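Local atomic coordinates of citryl-spermidine/3,4-dihydroxybenzoyl-citryl-spermidine:spermidine ligase (Bacillus anthracis, PDB entry 3TO3), a protein that catalyses the ATP-dependent condensation of spermidine with citryl-spermidine intermediates in the biosynthesis of petrobactin, a catecholate siderophore for iron acquisition and virulence. Residues E49-F54 with Y71-I76; M284-N289 with Y297-L302; E349-M354 with C368-S373. One frame throughout, in Å; residues are numbered along the deposited sequence. Where two conformers were deposited one is given.

Contact 1: residues E49-F54 with Y71-I76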
loop_
_atom_site.group_PDB
_atom_site.type_symbol
_atom_site.label_atom_id
_atom_site.label_comp_id
_atom_site.label_asym_id
_atom_site.label_seq_id
_atom_site.Cartn_x
_atom_site.Cartn_y
_atom_site.Cartn_z
ATOM N N GLU B 49 -9.668 9.703 -45.912
ATOM C CA GLU B 49 -11.013 9.324 -46.325
ATOM C C GLU B 49 -11.799 8.807 -45.115
ATOM O O GLU B 49 -12.827 9.368 -44.728
ATOM C CB GLU B 49 -10.944 8.293 -47.463
ATOM C CG GLU B 49 -11.507 6.908 -47.155
ATOM C CD GLU B 49 -12.932 6.722 -47.666
ATOM O OE1 GLU B 49 -13.422 5.567 -47.659
ATOM O OE2 GLU B 49 -13.558 7.729 -48.074
ATOM N N GLU B 50 -11.257 7.769 -44.494
ATOM C CA GLU B 50 -11.851 7.093 -43.338
ATOM C C GLU B 50 -11.080 7.432 -42.064
ATOM O O GLU B 50 -11.655 7.835 -41.049
ATOM C CB GLU B 50 -12.000 5.579 -43.549
ATOM C CG GLU B 50 -13.292 5.172 -44.287
ATOM C CD GLU B 50 -14.587 5.536 -43.535
ATOM O OE1 GLU B 50 -15.607 4.835 -43.740
ATOM O OE2 GLU B 50 -14.594 6.518 -42.754
ATOM N N GLN B 51 -9.784 7.146 -42.117
ATOM C CA GLN B 51 -8.860 7.344 -41.019
ATOM C C GLN B 51 -8.722 8.801 -40.553
ATOM O O GLN B 51 -9.023 9.748 -41.256
ATOM C CB GLN B 51 -7.479 6.836 -41.450
ATOM C CG GLN B 51 -7.438 5.369 -41.847
ATOM C CD GLN B 51 -6.896 4.471 -40.740
ATOM O OE1 GLN B 51 -5.754 4.017 -40.806
ATOM N NE2 GLN B 51 -7.710 4.209 -39.726
ATOM N N ILE B 52 -8.288 8.946 -39.319
ATOM C CA ILE B 52 -7.915 10.216 -38.754
ATOM C C ILE B 52 -6.483 10.052 -38.256
ATOM O O ILE B 52 -6.170 9.061 -37.598
ATOM C CB ILE B 52 -8.835 10.559 -37.561
ATOM C CG1 ILE B 52 -10.232 10.910 -38.062
ATOM C CG2 ILE B 52 -8.254 11.700 -36.726
ATOM C CD1 ILE B 52 -11.335 10.692 -37.026
ATOM N N LEU B 53 -5.607 10.994 -38.596
ATOM C CA LEU B 53 -4.313 11.104 -37.923
ATOM C C LEU B 53 -4.474 11.978 -36.680
ATOM O O LEU B 53 -4.915 13.122 -36.780
ATOM C CB LEU B 53 -3.266 11.724 -38.851
ATOM C CG LEU B 53 -1.893 11.945 -38.216
ATOM C CD1 LEU B 53 -1.386 10.647 -37.581
ATOM C CD2 LEU B 53 -0.935 12.429 -39.295
ATOM N N PHE B 54 -4.141 11.449 -35.511
ATOM C CA PHE B 54 -4.263 12.228 -34.289
ATOM C C PHE B 54 -2.866 12.702 -33.897
ATOM O O PHE B 54 -1.938 11.900 -33.844
ATOM C CB PHE B 54 -4.841 11.392 -33.138
ATOM C CG PHE B 54 -6.252 10.926 -33.348
ATOM C CD1 PHE B 54 -7.330 11.676 -32.862
ATOM C CD2 PHE B 54 -6.514 9.716 -33.976
ATOM C CE1 PHE B 54 -8.666 11.250 -33.032
ATOM C CE2 PHE B 54 -7.847 9.275 -34.135
ATOM C CZ PHE B 54 -8.924 10.055 -33.670
ATOM N N TYR B 71 -2.882 6.773 -35.905
ATOM C CA TYR B 71 -4.023 6.727 -36.793
ATOM C C TYR B 71 -5.196 6.010 -36.104
ATOM O O TYR B 71 -5.006 5.039 -35.376
ATOM C CB TYR B 71 -3.654 6.002 -38.089
ATOM C CG TYR B 71 -2.873 6.850 -39.088
ATOM C CD1 TYR B 71 -1.483 6.765 -39.180
ATOM C CD2 TYR B 71 -3.525 7.728 -39.941
ATOM C CE1 TYR B 71 -0.763 7.540 -40.102
ATOM C CE2 TYR B 71 -2.821 8.505 -40.870
ATOM C CZ TYR B 71 -1.438 8.412 -40.938
ATOM O OH TYR B 71 -0.735 9.170 -41.877
ATOM N N GLY B 72 -6.409 6.488 -36.337
ATOM C CA GLY B 72 -7.578 5.795 -35.843
ATOM C C GLY B 72 -8.845 6.298 -36.481
ATOM O O GLY B 72 -8.808 7.000 -37.474
ATOM N N ARG B 73 -9.977 5.940 -35.890
ATOM C CA ARG B 73 -11.272 6.235 -36.456
ATOM C C ARG B 73 -12.208 6.732 -35.362
ATOM O O ARG B 73 -12.056 6.371 -34.188
ATOM C CB ARG B 73 -11.876 4.951 -37.029
ATOM C CG ARG B 73 -11.146 4.326 -38.208
ATOM C CD ARG B 73 -11.671 2.897 -38.503
ATOM N NE ARG B 73 -11.127 1.945 -37.525
ATOM C CZ ARG B 73 -11.631 0.742 -37.260
ATOM N NH1 ARG B 73 -12.741 0.296 -37.867
ATOM N NH2 ARG B 73 -11.023 -0.018 -36.370
ATOM N N GLU B 74 -13.203 7.517 -35.766
ATOM C CA GLU B 74 -14.343 7.826 -34.925
ATOM C C GLU B 74 -15.550 7.025 -35.433
ATOM O O GLU B 74 -15.968 7.182 -36.583
ATOM C CB GLU B 74 -14.634 9.311 -34.979
ATOM C CG GLU B 74 -15.651 9.787 -33.975
ATOM C CD GLU B 74 -15.702 11.317 -33.877
ATOM O OE1 GLU B 74 -15.446 11.879 -32.776
ATOM O OE2 GLU B 74 -15.991 11.956 -34.911
ATOM N N ARG B 75 -16.122 6.181 -34.575
ATOM C CA ARG B 75 -17.066 5.152 -35.041
ATOM C C ARG B 75 -18.503 5.544 -34.834
ATOM O O ARG B 75 -18.818 6.218 -33.852
ATOM C CB ARG B 75 -16.856 3.905 -34.231
ATOM C CG ARG B 75 -15.454 3.503 -34.181
ATOM C CD ARG B 75 -15.305 2.494 -35.258
ATOM N NE ARG B 75 -14.542 1.420 -34.689
ATOM C CZ ARG B 75 -14.692 0.145 -34.981
ATOM N NH1 ARG B 75 -15.615 -0.256 -35.857
ATOM N NH2 ARG B 75 -13.902 -0.718 -34.359
ATOM N N ILE B 76 -19.390 5.106 -35.727
ATOM C CA ILE B 76 -20.794 5.451 -35.574
ATOM C C ILE B 76 -21.363 4.864 -34.284
ATOM O O ILE B 76 -22.411 5.331 -33.807
ATOM C CB ILE B 76 -21.678 5.043 -36.780
ATOM C CG1 ILE B 76 -22.057 3.580 -36.680
ATOM C CG2 ILE B 76 -20.998 5.324 -38.099
ATOM C CD1 ILE B 76 -23.314 3.283 -37.377
HETATM O O HOH W 1 -13.227 8.095 -38.632
#
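Ile52 and Gly72 form an antiparallel hydrogen-bonded pair in a beta hairpin, with Leu53 and Tyr71 as the adjoining non-hydrogen-bonded pair; the axes of strands 52-54 and 71-74 approach to 4.9 Å and run at 119° to each other, and the pairing spans two bridges. Two backbone bonds hold it: Ile52 N gives its hydrogen to Gly72 O at 2.7 Å, and Gly72 N returns one to Ile52 O at 2.9 Å. Where the strands part, beyond Ile52, a water takes over, donating to Glu50 O and accepting from Glu74 N. On the face that carries Leu53 and Tyr71, the methyl CD1 of Leu53 sits 4.0 Å from the centre of the Tyr71 ring and almost on its normal, a CH-pi contact. Leu53 CB adds an apolar contact, 3.8 Å from Tyr71 CE2. On the opposite face, Ile52 CG2 lies 3.4 Å above the plane of the Phe54 ring, over the centre, while the edge of that ring meets Gly72 N, Phe54 CE2 lying 3.8 Å away. Having no side chain, Gly72 lets this edge come close to the backbone. With CG1 beside the backbone N (chi1 -71°) and chi2 extended at 156°, Ile52 CD1 lies 4.1 Å from Glu74 CB. Gln51 NE2 passes near Arg73 CG, but its hydrogen bond goes to Asp84, which also forms a salt bridge with Arg73. Strand 44-47 flanks the hairpin beside 52-59, strand 81-83 pairs with 65-74, and Arg73 and Arg75 extend salt bridges to Asp526 of helix 502-528.

Contact 2: residues M284-N289 with Y297-L302; sequences MRTLRN and YVKVSL. With ATP (adenosine-5'-triphosphate), chain E.
The ATP pocket of this IucA/IucC-family synthetase is lined here by a beta hairpin, in which Arg285 and Lys299 reach from the two strands to the phosphates. Arg285 NE donates to ATP O1B at 2.9 Å, near the guanidinium plane, and Arg285 NH2 donates to ATP O2B at 3.1 Å and weakly to O1A. The guanidinium thus binds chiefly the beta phosphate, with a weak bond to the alpha phosphate. The Arg285 chain, extended from CG to NE, carries the guanidinium out to the phosphates. Lys299 CE lies 3.4 Å above one face of the guanidinium, offset toward the rim. Lys299 NZ, less certainly placed, pairs with Asp459 and donates to ATP O2B. Arg285 NH2, 3.9 Å from Lys299 NZ, shares that acceptor, whose negative charge probably offsets the repulsion. Along the backbone, Leu287 N donates to Val298 O at 2.7 Å, Val298 N to Leu287 O, and Val300 N to Arg285 O at 2.8 Å. Arg288, modelled in two conformers, sets CB at the edge of the Tyr297 ring. The hairpin lies between strand 278-280, beside 286-289, and strand 367-371, beside 297-306; helix 150-156 touches Arg288 and Tyr297.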
loop_
_atom_site.group_PDB
_atom_site.type_symbol
_atom_site.label_atom_id
_atom_site.label_comp_id
_atom_site.label_asym_id
_atom_site.label_seq_id
_atom_site.Cartn_x
_atom_site.Cartn_y
_atom_site.Cartn_z
HETATM N N MSE B 284 -12.936 -12.310 -8.907
HETATM C CA MSE B 284 -11.900 -12.698 -7.939
HETATM C C MSE B 284 -12.264 -12.649 -6.450
HETATM O O MSE B 284 -11.695 -13.406 -5.675
HETATM C CB MSE B 284 -10.663 -11.866 -8.130
HETATM C CG MSE B 284 -9.869 -12.333 -9.322
HETATM SE SE MSE B 284 -8.205 -11.423 -9.352
HETATM C CE MSE B 284 -7.547 -12.006 -7.609
ATOM N N ARG B 285 -13.274 -11.880 -6.065
ATOM C CA ARG B 285 -13.773 -11.954 -4.694
ATOM C C ARG B 285 -15.025 -12.828 -4.683
ATOM O O ARG B 285 -15.619 -13.081 -3.650
ATOM C CB ARG B 285 -14.013 -10.563 -4.096
ATOM C CG ARG B 285 -14.881 -9.707 -4.959
ATOM C CD ARG B 285 -15.370 -8.488 -4.228
ATOM N NE ARG B 285 -16.178 -7.658 -5.108
ATOM C CZ ARG B 285 -16.838 -6.575 -4.724
ATOM N NH1 ARG B 285 -16.790 -6.194 -3.458
ATOM N NH2 ARG B 285 -17.545 -5.871 -5.607
ATOM N N THR B 286 -15.419 -13.281 -5.859
ATOM C CA THR B 286 -16.550 -14.188 -5.982
ATOM C C THR B 286 -16.046 -15.575 -6.292
ATOM O O THR B 286 -15.405 -15.779 -7.286
ATOM C CB THR B 286 -17.471 -13.776 -7.121
ATOM O OG1 THR B 286 -17.901 -12.422 -6.912
ATOM C CG2 THR B 286 -18.689 -14.723 -7.174
ATOM N N LEU B 287 -16.362 -16.530 -5.435
ATOM C CA LEU B 287 -15.770 -17.842 -5.520
ATOM C C LEU B 287 -16.842 -18.904 -5.753
ATOM O O LEU B 287 -17.906 -18.894 -5.096
ATOM C CB LEU B 287 -15.000 -18.139 -4.231
ATOM C CG LEU B 287 -14.049 -17.020 -3.776
ATOM C CD1 LEU B 287 -13.621 -17.222 -2.329
ATOM C CD2 LEU B 287 -12.842 -16.972 -4.660
ATOM N N ARG B 288 -16.570 -19.804 -6.697
ATOM C CA ARG B 288 -17.443 -20.933 -6.964
ATOM C C ARG B 288 -16.950 -22.140 -6.178
ATOM O O ARG B 288 -15.761 -22.264 -5.876
ATOM C CB ARG B 288 -17.526 -21.247 -8.463
ATOM C CG ARG B 288 -16.202 -21.514 -9.136
ATOM C CD ARG B 288 -16.367 -22.039 -10.568
ATOM N NE ARG B 288 -16.006 -23.451 -10.674
ATOM C CZ ARG B 288 -14.891 -23.900 -11.228
ATOM N NH1 ARG B 288 -14.020 -23.051 -11.761
ATOM N NH2 ARG B 288 -14.663 -25.203 -11.272
ATOM N N ASN B 289 -17.875 -23.000 -5.785
ATOM C CA ASN B 289 -17.503 -24.181 -5.061
ATOM C C ASN B 289 -17.095 -25.214 -6.109
ATOM O O ASN B 289 -17.893 -25.592 -6.963
ATOM C CB ASN B 289 -18.722 -24.619 -4.252
ATOM C CG ASN B 289 -18.440 -25.783 -3.357
ATOM O OD1 ASN B 289 -17.802 -26.740 -3.768
ATOM N ND2 ASN B 289 -18.924 -25.717 -2.120
ATOM N N TYR B 297 -22.251 -19.706 -4.794
ATOM C CA TYR B 297 -21.044 -18.905 -4.809
ATOM C C TYR B 297 -20.970 -18.084 -3.533
ATOM O O TYR B 297 -21.983 -17.828 -2.869
ATOM C CB TYR B 297 -21.041 -17.911 -5.983
ATOM C CG TYR B 297 -21.383 -18.471 -7.350
ATOM C CD1 TYR B 297 -20.448 -19.182 -8.094
ATOM C CD2 TYR B 297 -22.651 -18.252 -7.906
ATOM C CE1 TYR B 297 -20.775 -19.692 -9.375
ATOM C CE2 TYR B 297 -22.989 -18.737 -9.149
ATOM C CZ TYR B 297 -22.052 -19.461 -9.890
ATOM O OH TYR B 297 -22.433 -19.929 -11.135
ATOM N N VAL B 298 -19.755 -17.649 -3.228
ATOM C CA VAL B 298 -19.466 -16.796 -2.102
ATOM C C VAL B 298 -18.829 -15.529 -2.654
ATOM O O VAL B 298 -17.840 -15.584 -3.422
ATOM C CB VAL B 298 -18.516 -17.525 -1.153
ATOM C CG1 VAL B 298 -18.517 -16.887 0.141
ATOM C CG2 VAL B 298 -19.024 -18.915 -0.948
ATOM N N LYS B 299 -19.421 -14.393 -2.319
ATOM C CA LYS B 299 -18.836 -13.113 -2.671
ATOM C C LYS B 299 -18.340 -12.493 -1.384
ATOM O O LYS B 299 -19.140 -12.212 -0.467
ATOM C CB LYS B 299 -19.841 -12.203 -3.386
ATOM C CG LYS B 299 -19.303 -10.831 -3.785
ATOM C CD LYS B 299 -20.303 -10.070 -4.656
ATOM C CE LYS B 299 -19.640 -8.914 -5.386
ATOM N NZ LYS B 299 -20.634 -8.102 -6.164
ATOM N N VAL B 300 -17.023 -12.303 -1.296
ATOM C CA VAL B 300 -16.427 -11.919 -0.024
ATOM C C VAL B 300 -15.597 -10.658 -0.130
ATOM O O VAL B 300 -15.198 -10.264 -1.221
ATOM C CB VAL B 300 -15.578 -13.051 0.568
ATOM C CG1 VAL B 300 -16.454 -14.224 0.913
ATOM C CG2 VAL B 300 -14.500 -13.497 -0.438
ATOM N N SER B 301 -15.372 -10.008 1.007
ATOM C CA SER B 301 -14.586 -8.777 1.042
ATOM C C SER B 301 -13.141 -9.023 0.575
ATOM O O SER B 301 -12.532 -10.028 0.934
ATOM C CB SER B 301 -14.570 -8.240 2.466
ATOM O OG SER B 301 -15.821 -7.662 2.774
ATOM N N LEU B 302 -12.597 -8.134 -0.243
ATOM C CA LEU B 302 -11.184 -8.238 -0.570
ATOM C C LEU B 302 -10.569 -6.862 -0.595
ATOM O O LEU B 302 -10.998 -6.014 -1.371
ATOM C CB LEU B 302 -11.048 -8.923 -1.909
ATOM C CG LEU B 302 -9.711 -9.515 -2.311
ATOM C CD1 LEU B 302 -9.248 -10.618 -1.338
ATOM C CD2 LEU B 302 -9.842 -10.019 -3.762
HETATM P PB ATP E . -18.135 -8.112 -8.697
HETATM O O1B ATP E . -17.232 -8.700 -7.643
HETATM O O2B ATP E . -18.916 -6.966 -8.109
HETATM O O3B ATP E . -19.094 -9.228 -9.251
HETATM P PA ATP E . -16.253 -6.477 -9.780
HETATM O O1A ATP E . -15.737 -6.455 -8.354
HETATM O O2A ATP E . -16.872 -5.149 -10.201
HETATM O O3A ATP E . -17.317 -7.600 -9.927
HETATM O "O5'" ATP E . -15.028 -6.806 -10.707
HETATM C "C5'" ATP E . -15.200 -7.485 -11.894
HETATM C "C4'" ATP E . -14.140 -7.402 -12.840
HETATM O "O4'" ATP E . -14.641 -7.746 -14.176
HETATM C "C3'" ATP E . -13.633 -6.014 -12.937
HETATM O "O3'" ATP E . -12.296 -5.977 -12.620
HETATM C "C2'" ATP E . -13.859 -5.625 -14.341
HETATM O "O2'" ATP E . -12.843 -4.836 -14.798
HETATM C "C1'" ATP E . -13.887 -6.944 -15.033
HETATM N N9 ATP E . -14.409 -6.934 -16.374
HETATM C C8 ATP E . -13.779 -7.476 -17.430
HETATM N N7 ATP E . -14.550 -7.287 -18.510
HETATM C C5 ATP E . -15.676 -6.633 -18.148
HETATM C C6 ATP E . -16.803 -6.192 -18.857
HETATM N N6 ATP E . -16.885 -6.427 -20.272
HETATM N N1 ATP E . -17.791 -5.551 -18.192
HETATM C C2 ATP E . -17.695 -5.337 -16.863
HETATM N N3 ATP E . -16.621 -5.747 -16.152
HETATM C C4 ATP E . -15.596 -6.397 -16.765
#

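Contact 3: residues E349-M354 with C368-S373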
loop_
_atom_site.group_PDB
_atom_site.type_symbol
_atom_site.label_atom_id
_atom_site.label_comp_id
_atom_site.label_asym_id
_atom_site.label_seq_id
_atom_site.Cartn_x
_atom_site.Cartn_y
_atom_site.Cartn_z
ATOM N N GLU B 349 -29.099 -13.414 -4.607
ATOM C CA GLU B 349 -28.152 -13.290 -3.529
ATOM C C GLU B 349 -29.068 -13.522 -2.337
ATOM O O GLU B 349 -29.683 -12.600 -1.828
ATOM C CB GLU B 349 -27.626 -11.828 -3.572
ATOM C CG GLU B 349 -26.670 -11.583 -4.802
ATOM C CD GLU B 349 -26.577 -10.144 -5.333
ATOM O OE1 GLU B 349 -27.001 -9.159 -4.694
ATOM O OE2 GLU B 349 -26.056 -9.984 -6.440
ATOM N N PHE B 350 -29.067 -14.750 -1.823
ATOM C CA PHE B 350 -30.173 -15.148 -0.970
ATOM C C PHE B 350 -29.832 -15.083 0.514
ATOM O O PHE B 350 -30.689 -15.271 1.386
ATOM C CB PHE B 350 -30.720 -16.536 -1.377
ATOM C CG PHE B 350 -29.715 -17.631 -1.253
ATOM C CD1 PHE B 350 -28.897 -17.960 -2.327
ATOM C CD2 PHE B 350 -29.550 -18.305 -0.058
ATOM C CE1 PHE B 350 -27.953 -18.940 -2.221
ATOM C CE2 PHE B 350 -28.596 -19.290 0.058
ATOM C CZ PHE B 350 -27.792 -19.617 -1.034
ATOM N N SER B 351 -28.576 -14.796 0.803
ATOM C CA SER B 351 -28.156 -14.688 2.183
ATOM C C SER B 351 -26.922 -13.802 2.294
ATOM O O SER B 351 -26.153 -13.679 1.329
ATOM C CB SER B 351 -27.890 -16.080 2.714
ATOM O OG SER B 351 -27.723 -16.048 4.098
ATOM N N SER B 352 -26.731 -13.167 3.447
ATOM C CA SER B 352 -25.566 -12.304 3.608
ATOM C C SER B 352 -25.276 -12.135 5.073
ATOM O O SER B 352 -26.145 -12.326 5.874
ATOM C CB SER B 352 -25.806 -10.937 2.983
ATOM O OG SER B 352 -26.721 -10.223 3.775
ATOM N N VAL B 353 -24.038 -11.814 5.413
ATOM C CA VAL B 353 -23.659 -11.638 6.801
ATOM C C VAL B 353 -22.434 -10.755 6.818
ATOM O O VAL B 353 -21.673 -10.749 5.856
ATOM C CB VAL B 353 -23.318 -12.983 7.449
ATOM C CG1 VAL B 353 -22.049 -13.557 6.829
ATOM C CG2 VAL B 353 -23.186 -12.830 8.962
HETATM N N MSE B 354 -22.231 -10.025 7.903
HETATM C CA MSE B 354 -21.069 -9.154 8.009
HETATM C C MSE B 354 -20.688 -8.784 9.456
HETATM O O MSE B 354 -21.481 -8.885 10.399
HETATM C CB MSE B 354 -21.363 -7.873 7.285
HETATM C CG MSE B 354 -22.263 -7.033 8.151
HETATM SE SE MSE B 354 -22.937 -5.530 7.204
HETATM C CE MSE B 354 -24.810 -6.089 7.051
ATOM N N CYS B 368 -19.896 -11.060 3.654
ATOM C CA CYS B 368 -20.136 -12.150 2.746
ATOM C C CYS B 368 -21.540 -12.107 2.172
ATOM O O CYS B 368 -22.503 -11.894 2.901
ATOM C CB CYS B 368 -19.904 -13.474 3.487
ATOM S SG CYS B 368 -20.280 -14.953 2.501
ATOM N N ILE B 369 -21.667 -12.374 0.874
ATOM C CA ILE B 369 -22.969 -12.610 0.257
ATOM C C ILE B 369 -22.956 -13.940 -0.486
ATOM O O ILE B 369 -22.043 -14.209 -1.258
ATOM C CB ILE B 369 -23.334 -11.524 -0.753
ATOM C CG1 ILE B 369 -23.546 -10.188 -0.064
ATOM C CG2 ILE B 369 -24.591 -11.934 -1.542
ATOM C CD1 ILE B 369 -23.332 -8.969 -0.980
ATOM N N TRP B 370 -23.965 -14.774 -0.262
ATOM C CA TRP B 370 -24.054 -16.061 -0.958
ATOM C C TRP B 370 -24.957 -15.894 -2.149
ATOM O O TRP B 370 -25.930 -15.167 -2.078
ATOM C CB TRP B 370 -24.610 -17.149 -0.063
ATOM C CG TRP B 370 -23.665 -17.718 0.922
ATOM C CD1 TRP B 370 -22.858 -18.788 0.730
ATOM C CD2 TRP B 370 -23.445 -17.290 2.285
ATOM N NE1 TRP B 370 -22.154 -19.071 1.875
ATOM C CE2 TRP B 370 -22.478 -18.154 2.843
ATOM C CE3 TRP B 370 -23.966 -16.262 3.082
ATOM C CZ2 TRP B 370 -22.004 -18.021 4.169
ATOM C CZ3 TRP B 370 -23.503 -16.137 4.403
ATOM C CH2 TRP B 370 -22.522 -17.014 4.925
ATOM N N ARG B 371 -24.639 -16.556 -3.258
ATOM C CA ARG B 371 -25.455 -16.416 -4.463
ATOM C C ARG B 371 -25.742 -17.778 -5.113
ATOM O O ARG B 371 -24.890 -18.674 -5.062
ATOM C CB ARG B 371 -24.781 -15.442 -5.433
ATOM C CG ARG B 371 -25.088 -15.678 -6.871
ATOM C CD ARG B 371 -24.862 -14.417 -7.701
ATOM N NE ARG B 371 -23.470 -14.028 -7.814
ATOM C CZ ARG B 371 -23.048 -12.765 -7.785
ATOM N NH1 ARG B 371 -23.905 -11.772 -7.634
ATOM N NH2 ARG B 371 -21.761 -12.492 -7.908
ATOM N N GLU B 372 -26.938 -17.942 -5.693
ATOM C CA GLU B 372 -27.320 -19.214 -6.334
ATOM C C GLU B 372 -26.346 -19.577 -7.446
ATOM O O GLU B 372 -25.983 -18.726 -8.262
ATOM C CB GLU B 372 -28.714 -19.136 -6.979
ATOM C CG GLU B 372 -29.871 -19.007 -6.041
ATOM C CD GLU B 372 -31.203 -18.940 -6.792
ATOM O OE1 GLU B 372 -31.302 -18.136 -7.771
ATOM O OE2 GLU B 372 -32.140 -19.698 -6.405
ATOM N N SER B 373 -25.952 -20.839 -7.502
ATOM C CA SER B 373 -25.141 -21.352 -8.615
ATOM C C SER B 373 -25.954 -21.348 -9.885
ATOM O O SER B 373 -27.098 -21.784 -9.871
ATOM C CB SER B 373 -24.755 -22.806 -8.344
ATOM O OG SER B 373 -23.931 -23.290 -9.388
#
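Glu349 OE2 is gripped by two groups: Arg371 NH1, in a salt bridge of 3.0 Å, and the backbone N of Phe460. The side chains of Glu349 and Arg371 lie side by side and point the same way, with carboxylate and guanidinium planes 59° apart and OE2 near the guanidinium plane. Arg371 NH1 also forms a salt bridge with Asp459, an ATP-pocket and magnesium-site residue. Nearer the backbone, Glu349 CB rests on Ile369 CG2 at 3.7 Å. The hairpin backbone is regular at one end, where Val353 and Cys368 exchange hydrogen bonds, Cys368 N to Val353 O at 2.8 Å and Val353 N to Cys368 O at 2.9 Å. Further along, Trp370 N donates to Ser351 O at 2.9 Å, whereas the bond from Phe350 N to Trp370 O is weak. On the face of Val353 and Trp370, Val353 CG1 touches the six-membered ring at Trp370 CZ3, 3.8 Å away, and Cys368 SG lies 3.7 Å above one face of the indole, offset toward the rim. Phe350 turns a ring face to Trp370 CB and its edge to Glu372 N. Helix 208-219 and strand 241-246 cover this side. The chemistry is therefore divided between a largely apolar face, with Ser351 OG bonded to Asn207, and an arginine bridged by two carboxylates: Arg371 is a second-shell partner of Asp459, and Glu349, held by Phe460 N, is probably placed to fix the orientation of Arg371.

How the contacts relate
Contacts 2 and 3 are buried and belong to one mixed sheet, their centres about 10 Å apart; contact 1 is partly buried in a separate antiparallel sheet, its centre about 42 and 46 Å from theirs and across the centre of the chain. Strands 297-306 and 367-371 join contacts 2 and 3, with probable hydrogen bonds from Lys299 N to Ile369 O and from Tyr297 N to Arg371 O. All three are antiparallel hairpins, but their polar chemistry differs. Contact 2 directs cationic groups at a nucleotide, contact 3 supplies an acid-arginine pair next to that site, and contact 1, away from the annotated sites, combines a water bridge with salt bridges to its surroundings.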